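Local coordinates for periplasmic binding protein (Xylanimonas cellulosilytica, PDB 4MX8) that probably serves as the solute-binding protein of an ABC importer, capturing its ligand, perhaps an iron-siderophore or related metal complex, for uptake, at residues 282-292 and 304-315. Sequence-based numbering, arbitrary orientation.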
ATOM      1  N   ASP A 282     -26.647   3.393   5.711  1.00 47.15           N
ATOM      2  CA  ASP A 282     -25.635   2.532   6.325  1.00 45.99           C
ATOM      3  C   ASP A 282     -24.683   1.991   5.245  1.00 53.86           C
ATOM      4  O   ASP A 282     -24.396   0.792   5.153  1.00 46.32           O
ATOM      5  CB  ASP A 282     -26.311   1.413   7.127  1.00 56.79           C
ATOM      6  CG  ASP A 282     -25.373   0.728   8.105  1.00 73.61           C
ATOM      7  OD1 ASP A 282     -24.239   1.220   8.333  1.00 72.21           O
ATOM      8  OD2 ASP A 282     -25.791  -0.315   8.657  1.00 78.18           O
ATOM      9  N   HIS A 283     -24.191   2.915   4.430  1.00 61.79           N
ATOM     10  CA  HIS A 283     -23.372   2.613   3.277  1.00 39.84           C
ATOM     11  C   HIS A 283     -22.022   3.300   3.431  1.00 47.78           C
ATOM     12  O   HIS A 283     -21.354   3.588   2.437  1.00 59.29           O
ATOM     13  CB  HIS A 283     -24.062   3.125   2.015  1.00 40.13           C
ATOM     14  CG  HIS A 283     -25.203   2.268   1.548  1.00 51.51           C
ATOM     15  ND1 HIS A 283     -25.898   2.529   0.385  1.00 47.28           N
ATOM     16  CD2 HIS A 283     -25.760   1.148   2.076  1.00 54.13           C
ATOM     17  CE1 HIS A 283     -26.839   1.613   0.219  1.00 50.94           C
ATOM     18  NE2 HIS A 283     -26.775   0.762   1.230  1.00 52.93           N
ATOM     19  N   VAL A 284     -21.633   3.588   4.673  1.00 47.38           N
ATOM     20  CA  VAL A 284     -20.281   4.081   4.960  1.00 47.14           C
ATOM     21  C   VAL A 284     -19.392   2.917   5.379  1.00 43.62           C
ATOM     22  O   VAL A 284     -19.630   2.285   6.401  1.00 53.99           O
ATOM     23  CB  VAL A 284     -20.278   5.187   6.053  1.00 38.76           C
ATOM     24  CG1 VAL A 284     -18.871   5.595   6.414  1.00 37.73           C
ATOM     25  CG2 VAL A 284     -21.046   6.401   5.578  1.00 39.81           C
ATOM     26  N   LEU A 285     -18.373   2.631   4.581  1.00 35.81           N
ATOM     27  CA  LEU A 285     -17.481   1.513   4.866  1.00 41.71           C
ATOM     28  C   LEU A 285     -16.102   2.024   5.229  1.00 44.68           C
ATOM     29  O   LEU A 285     -15.539   2.850   4.502  1.00 33.77           O
ATOM     30  CB  LEU A 285     -17.363   0.609   3.640  1.00 37.12           C
ATOM     31  CG  LEU A 285     -18.718   0.220   3.068  1.00 37.95           C
ATOM     32  CD1 LEU A 285     -18.604   0.258   1.589  1.00 37.58           C
ATOM     33  CD2 LEU A 285     -19.138  -1.139   3.540  1.00 34.54           C
ATOM     34  N   TYR A 286     -15.555   1.537   6.341  1.00 45.88           N
ATOM     35  CA  TYR A 286     -14.213   1.957   6.752  1.00 41.97           C
ATOM     36  C   TYR A 286     -13.127   0.960   6.335  1.00 38.75           C
ATOM     37  O   TYR A 286     -13.232  -0.247   6.574  1.00 41.22           O
ATOM     38  CB  TYR A 286     -14.182   2.226   8.251  1.00 34.34           C
ATOM     39  CG  TYR A 286     -15.019   3.417   8.633  1.00 40.43           C
ATOM     40  CD1 TYR A 286     -14.455   4.682   8.719  1.00 36.49           C
ATOM     41  CD2 TYR A 286     -16.379   3.287   8.879  1.00 37.08           C
ATOM     42  CE1 TYR A 286     -15.215   5.783   9.054  1.00 37.30           C
ATOM     43  CE2 TYR A 286     -17.145   4.382   9.219  1.00 38.51           C
ATOM     44  CZ  TYR A 286     -16.555   5.624   9.302  1.00 41.55           C
ATOM     45  OH  TYR A 286     -17.309   6.722   9.618  1.00 46.99           O
ATOM     46  N   LEU A 287     -12.090   1.469   5.689  1.00 34.67           N
ATOM     47  CA  LEU A 287     -11.021   0.606   5.204  1.00 38.14           C
ATOM     48  C   LEU A 287      -9.874   0.584   6.221  1.00 36.81           C
ATOM     49  O   LEU A 287      -9.725   1.521   6.992  1.00 35.37           O
ATOM     50  CB  LEU A 287     -10.532   1.085   3.835  1.00 28.14           C
ATOM     51  CG  LEU A 287     -11.563   1.215   2.718  1.00 27.93           C
ATOM     52  CD1 LEU A 287     -10.876   1.770   1.512  1.00 27.21           C
ATOM     53  CD2 LEU A 287     -12.169  -0.122   2.387  1.00 27.81           C
ATOM     54  N   ASN A 288      -9.077  -0.486   6.229  1.00 33.77           N
ATOM     55  CA  ASN A 288      -7.999  -0.649   7.208  1.00 29.85           C
ATOM     56  C   ASN A 288      -6.859   0.319   6.894  1.00 43.13           C
ATOM     57  O   ASN A 288      -6.114   0.112   5.917  1.00 42.16           O
ATOM     58  CB  ASN A 288      -7.491  -2.096   7.174  1.00 32.18           C
ATOM     59  CG  ASN A 288      -6.422  -2.385   8.221  1.00 34.92           C
ATOM     60  OD1 ASN A 288      -5.603  -1.535   8.564  1.00 43.94           O
ATOM     61  ND2 ASN A 288      -6.420  -3.612   8.722  1.00 42.84           N
ATOM     62  N   PRO A 289      -6.705   1.366   7.732  1.00 34.77           N
ATOM     63  CA  PRO A 289      -5.760   2.468   7.550  1.00 30.67           C
ATOM     64  C   PRO A 289      -4.354   1.963   7.309  1.00 33.38           C
ATOM     65  O   PRO A 289      -3.779   2.315   6.284  1.00 38.79           O
ATOM     66  CB  PRO A 289      -5.836   3.202   8.882  1.00 36.91           C
ATOM     67  CG  PRO A 289      -7.210   2.930   9.356  1.00 32.84           C
ATOM     68  CD  PRO A 289      -7.450   1.506   8.988  1.00 31.99           C
ATOM     69  N   THR A 290      -3.820   1.145   8.216  1.00 36.26           N
ATOM     70  CA  THR A 290      -2.492   0.551   8.016  1.00 35.35           C
ATOM     71  C   THR A 290      -2.375  -0.183   6.682  1.00 36.45           C
ATOM     72  O   THR A 290      -1.412   0.026   5.943  1.00 37.69           O
ATOM     73  CB  THR A 290      -2.107  -0.429   9.133  1.00 33.43           C
ATOM     74  OG1 THR A 290      -2.216   0.218  10.400  1.00 53.64           O
ATOM     75  CG2 THR A 290      -0.699  -0.873   8.949  1.00 32.01           C
ATOM     76  N   ALA A 291      -3.337  -1.047   6.366  1.00 28.77           N
ATOM     77  CA  ALA A 291      -3.263  -1.740   5.078  1.00 36.47           C
ATOM     78  C   ALA A 291      -3.384  -0.779   3.885  1.00 37.36           C
ATOM     79  O   ALA A 291      -2.506  -0.737   3.033  1.00 30.60           O
ATOM     80  CB  ALA A 291      -4.277  -2.849   4.986  1.00 27.44           C
ATOM     81  N   TRP A 292      -4.448   0.014   3.836  1.00 33.07           N
ATOM     82  CA  TRP A 292      -4.649   0.875   2.686  1.00 26.57           C
ATOM     83  C   TRP A 292      -3.708   2.077   2.585  1.00 32.75           C
ATOM     84  O   TRP A 292      -3.511   2.608   1.499  1.00 46.01           O
ATOM     85  CB  TRP A 292      -6.091   1.348   2.613  1.00 26.63           C
ATOM     86  CG  TRP A 292      -7.082   0.266   2.363  1.00 27.84           C
ATOM     87  CD1 TRP A 292      -7.564  -0.624   3.275  1.00 28.51           C
ATOM     88  CD2 TRP A 292      -7.743  -0.026   1.122  1.00 28.47           C
ATOM     89  NE1 TRP A 292      -8.475  -1.457   2.680  1.00 36.13           N
ATOM     90  CE2 TRP A 292      -8.606  -1.115   1.359  1.00 31.49           C
ATOM     91  CE3 TRP A 292      -7.684   0.525  -0.164  1.00 26.83           C
ATOM     92  CZ2 TRP A 292      -9.417  -1.663   0.360  1.00 25.56           C
ATOM     93  CZ3 TRP A 292      -8.481  -0.013  -1.153  1.00 25.19           C
ATOM     94  CH2 TRP A 292      -9.344  -1.103  -0.883  1.00 31.64           C
ATOM     95  N   ILE A 304      -6.424  -8.372   3.234  1.00 34.78           N
ATOM     96  CA  ILE A 304      -7.115  -7.435   4.116  1.00 28.39           C
ATOM     97  C   ILE A 304      -7.967  -6.467   3.293  1.00 35.83           C
ATOM     98  O   ILE A 304      -9.110  -6.195   3.633  1.00 41.27           O
ATOM     99  CB  ILE A 304      -6.142  -6.654   5.017  1.00 28.52           C
ATOM    100  CG1 ILE A 304      -5.486  -7.581   6.018  1.00 29.78           C
ATOM    101  CG2 ILE A 304      -6.845  -5.551   5.775  1.00 28.91           C
ATOM    102  CD1 ILE A 304      -4.407  -6.900   6.801  1.00 30.09           C
HETATM  103  N   MSE A 305      -7.410  -5.956   2.202  1.00 32.57           N
HETATM  104  CA  MSE A 305      -8.183  -5.121   1.289  1.00 33.18           C
HETATM  105  C   MSE A 305      -9.428  -5.838   0.761  1.00 41.77           C
HETATM  106  O   MSE A 305     -10.540  -5.308   0.833  1.00 45.18           O
HETATM  107  CB  MSE A 305      -7.314  -4.677   0.127  1.00 30.06           C
HETATM  108  CG  MSE A 305      -6.142  -3.820   0.560  1.00 31.66           C
HETATM  109 SE   MSE A 305      -5.027  -3.312  -0.935  0.81 58.41          SE
HETATM  110  CE  MSE A 305      -3.977  -1.985  -0.058  1.00 68.85           C
ATOM    111  N   ILE A 306      -9.236  -7.048   0.244  1.00 36.41           N
ATOM    112  CA  ILE A 306     -10.345  -7.867  -0.237  1.00 30.86           C
ATOM    113  C   ILE A 306     -11.460  -8.038   0.814  1.00 33.21           C
ATOM    114  O   ILE A 306     -12.640  -7.917   0.497  1.00 39.87           O
ATOM    115  CB  ILE A 306      -9.852  -9.229  -0.777  1.00 29.16           C
ATOM    116  CG1 ILE A 306      -8.989  -9.005  -2.024  1.00 34.04           C
ATOM    117  CG2 ILE A 306     -11.003 -10.118  -1.128  1.00 28.89           C
ATOM    118  CD1 ILE A 306      -8.081 -10.149  -2.360  1.00 27.12           C
ATOM    119  N   ASP A 307     -11.102  -8.285   2.066  1.00 32.99           N
ATOM    120  CA  ASP A 307     -12.122  -8.413   3.102  1.00 34.40           C
ATOM    121  C   ASP A 307     -12.803  -7.087   3.339  1.00 41.28           C
ATOM    122  O   ASP A 307     -14.008  -7.034   3.578  1.00 51.38           O
ATOM    123  CB  ASP A 307     -11.535  -8.956   4.405  1.00 44.87           C
ATOM    124  CG  ASP A 307     -11.500 -10.480   4.436  1.00 77.67           C
ATOM    125  OD1 ASP A 307     -11.568 -11.113   3.347  1.00 79.64           O
ATOM    126  OD2 ASP A 307     -11.410 -11.042   5.554  1.00 88.57           O
ATOM    127  N   ASP A 308     -12.030  -6.014   3.260  1.00 47.20           N
ATOM    128  CA  ASP A 308     -12.569  -4.682   3.472  1.00 36.09           C
ATOM    129  C   ASP A 308     -13.600  -4.353   2.408  1.00 39.33           C
ATOM    130  O   ASP A 308     -14.697  -3.918   2.725  1.00 34.79           O
ATOM    131  CB  ASP A 308     -11.452  -3.637   3.478  1.00 28.31           C
ATOM    132  CG  ASP A 308     -10.746  -3.541   4.820  1.00 45.72           C
ATOM    133  OD1 ASP A 308     -11.203  -4.197   5.813  1.00 48.08           O
ATOM    134  OD2 ASP A 308      -9.739  -2.786   4.872  1.00 37.14           O
ATOM    135  N   VAL A 309     -13.250  -4.566   1.145  1.00 41.64           N
ATOM    136  CA  VAL A 309     -14.186  -4.269   0.076  1.00 28.41           C
ATOM    137  C   VAL A 309     -15.423  -5.164   0.204  1.00 33.96           C
ATOM    138  O   VAL A 309     -16.541  -4.688   0.063  1.00 40.73           O
ATOM    139  CB  VAL A 309     -13.520  -4.386  -1.310  1.00 27.47           C
ATOM    140  CG1 VAL A 309     -14.533  -4.250  -2.416  1.00 27.94           C
ATOM    141  CG2 VAL A 309     -12.449  -3.334  -1.467  1.00 26.99           C
ATOM    142  N   LEU A 310     -15.236  -6.441   0.538  1.00 41.64           N
ATOM    143  CA  LEU A 310     -16.365  -7.382   0.634  1.00 32.14           C
ATOM    144  C   LEU A 310     -17.439  -7.003   1.656  1.00 41.79           C
ATOM    145  O   LEU A 310     -18.505  -7.606   1.679  1.00 54.18           O
ATOM    146  CB  LEU A 310     -15.883  -8.819   0.862  1.00 32.82           C
ATOM    147  CG  LEU A 310     -15.409  -9.609  -0.367  1.00 32.34           C
ATOM    148  CD1 LEU A 310     -14.615 -10.841   0.015  1.00 32.86           C
ATOM    149  CD2 LEU A 310     -16.567  -9.989  -1.242  1.00 33.49           C
ATOM    150  N   GLN A 311     -17.166  -6.005   2.488  1.00 40.73           N
ATOM    151  CA  GLN A 311     -18.170  -5.484   3.410  1.00 34.84           C
ATOM    152  C   GLN A 311     -19.421  -4.973   2.702  1.00 40.43           C
ATOM    153  O   GLN A 311     -20.488  -5.020   3.300  1.00 48.27           O
ATOM    154  CB  GLN A 311     -17.619  -4.339   4.253  1.00 34.34           C
ATOM    155  CG  GLN A 311     -16.453  -4.668   5.163  1.00 48.52           C
ATOM    156  CD  GLN A 311     -15.889  -3.422   5.861  1.00 48.31           C
ATOM    157  OE1 GLN A 311     -16.362  -3.022   6.939  1.00 49.84           O
ATOM    158  NE2 GLN A 311     -14.879  -2.801   5.242  1.00 37.22           N
ATOM    159  N   VAL A 312     -19.314  -4.461   1.463  1.00 34.34           N
ATOM    160  CA  VAL A 312     -20.530  -3.961   0.783  1.00 35.28           C
ATOM    161  C   VAL A 312     -21.596  -5.020   0.676  1.00 47.57           C
ATOM    162  O   VAL A 312     -22.786  -4.709   0.684  1.00 59.32           O
ATOM    163  CB  VAL A 312     -20.333  -3.452  -0.653  1.00 34.17           C
ATOM    164  CG1 VAL A 312     -20.008  -2.000  -0.659  1.00 47.21           C
ATOM    165  CG2 VAL A 312     -19.308  -4.281  -1.403  1.00 32.93           C
ATOM    166  N   ALA A 313     -21.163  -6.269   0.559  1.00 37.25           N
ATOM    167  CA  ALA A 313     -22.087  -7.382   0.430  1.00 39.32           C
ATOM    168  C   ALA A 313     -23.044  -7.423   1.607  1.00 51.32           C
ATOM    169  O   ALA A 313     -24.196  -7.843   1.468  1.00 61.32           O
ATOM    170  CB  ALA A 313     -21.334  -8.679   0.323  1.00 39.21           C
ATOM    171  N   ALA A 314     -22.575  -6.960   2.760  1.00 46.67           N
ATOM    172  CA  ALA A 314     -23.341  -7.107   3.991  1.00 43.78           C
ATOM    173  C   ALA A 314     -24.312  -5.959   4.299  1.00 52.45           C
ATOM    174  O   ALA A 314     -25.162  -6.099   5.177  1.00 62.04           O
ATOM    175  CB  ALA A 314     -22.413  -7.327   5.147  1.00 43.60           C
ATOM    176  N   ARG A 315     -24.199  -4.842   3.584  1.00 45.18           N
ATOM    177  CA  ARG A 315     -24.987  -3.644   3.902  1.00 55.08           C
ATOM    178  C   ARG A 315     -26.347  -3.570   3.200  1.00 59.54           C
ATOM    179  O   ARG A 315     -26.588  -4.272   2.221  1.00 71.51           O
ATOM    180  CB  ARG A 315     -24.181  -2.384   3.587  1.00 51.79           C
ATOM    181  CG  ARG A 315     -22.839  -2.350   4.245  1.00 40.37           C
ATOM    182  CD  ARG A 315     -22.969  -2.318   5.750  1.00 42.02           C
ATOM    183  NE  ARG A 315     -21.660  -2.098   6.351  1.00 57.32           N
ATOM    184  CZ  ARG A 315     -21.116  -0.896   6.525  1.00 61.05           C
ATOM    185  NH1 ARG A 315     -21.778   0.191   6.161  1.00 56.04           N
ATOM    186  NH2 ARG A 315     -19.911  -0.781   7.061  1.00 68.60           N
TER
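Along the edge strand 284-287 of a sheet in this TroA-like binding protein, the chain's last helical turns run alongside and reach it with their side chains, mostly gripping its backbone. Asp308 ties the strand's exit to the next helix: its OD2 takes Asn288 N at 2.8 Å from above the carboxylate plane, and Trp292 NE1 at 2.9 Å through the anti lone pair, so one oxygen fixes both the turn and the indole edge. Leu287 CD1 covers one indole face; Met305, present as selenomethionine, lies across the other, its CG 4.0 Å from the five-membered ring centroid in a CH-pi contact and SE more distantly above the six-membered ring. Asn288 N-caps helix 289-295, its OD1 accepting from Ala291 N. Gln311 NE2 bonds Asp308 O at 2.8 Å and only weakly Tyr286 O. At the C-terminus, Arg315, bent at chi2 (-64°), turns its guanidinium edge to the backbone: NH1 and NH2 both grip Val284 O, at 3.0 and 3.1 Å, and NH1 also reaches Asp282 O, while Leu285 CD2 packs over the guanidinium face. Strand 246-251 pairs with this edge strand, Leu285 and Val312 both meet Trp248, and helix 155-179 packs against Val309.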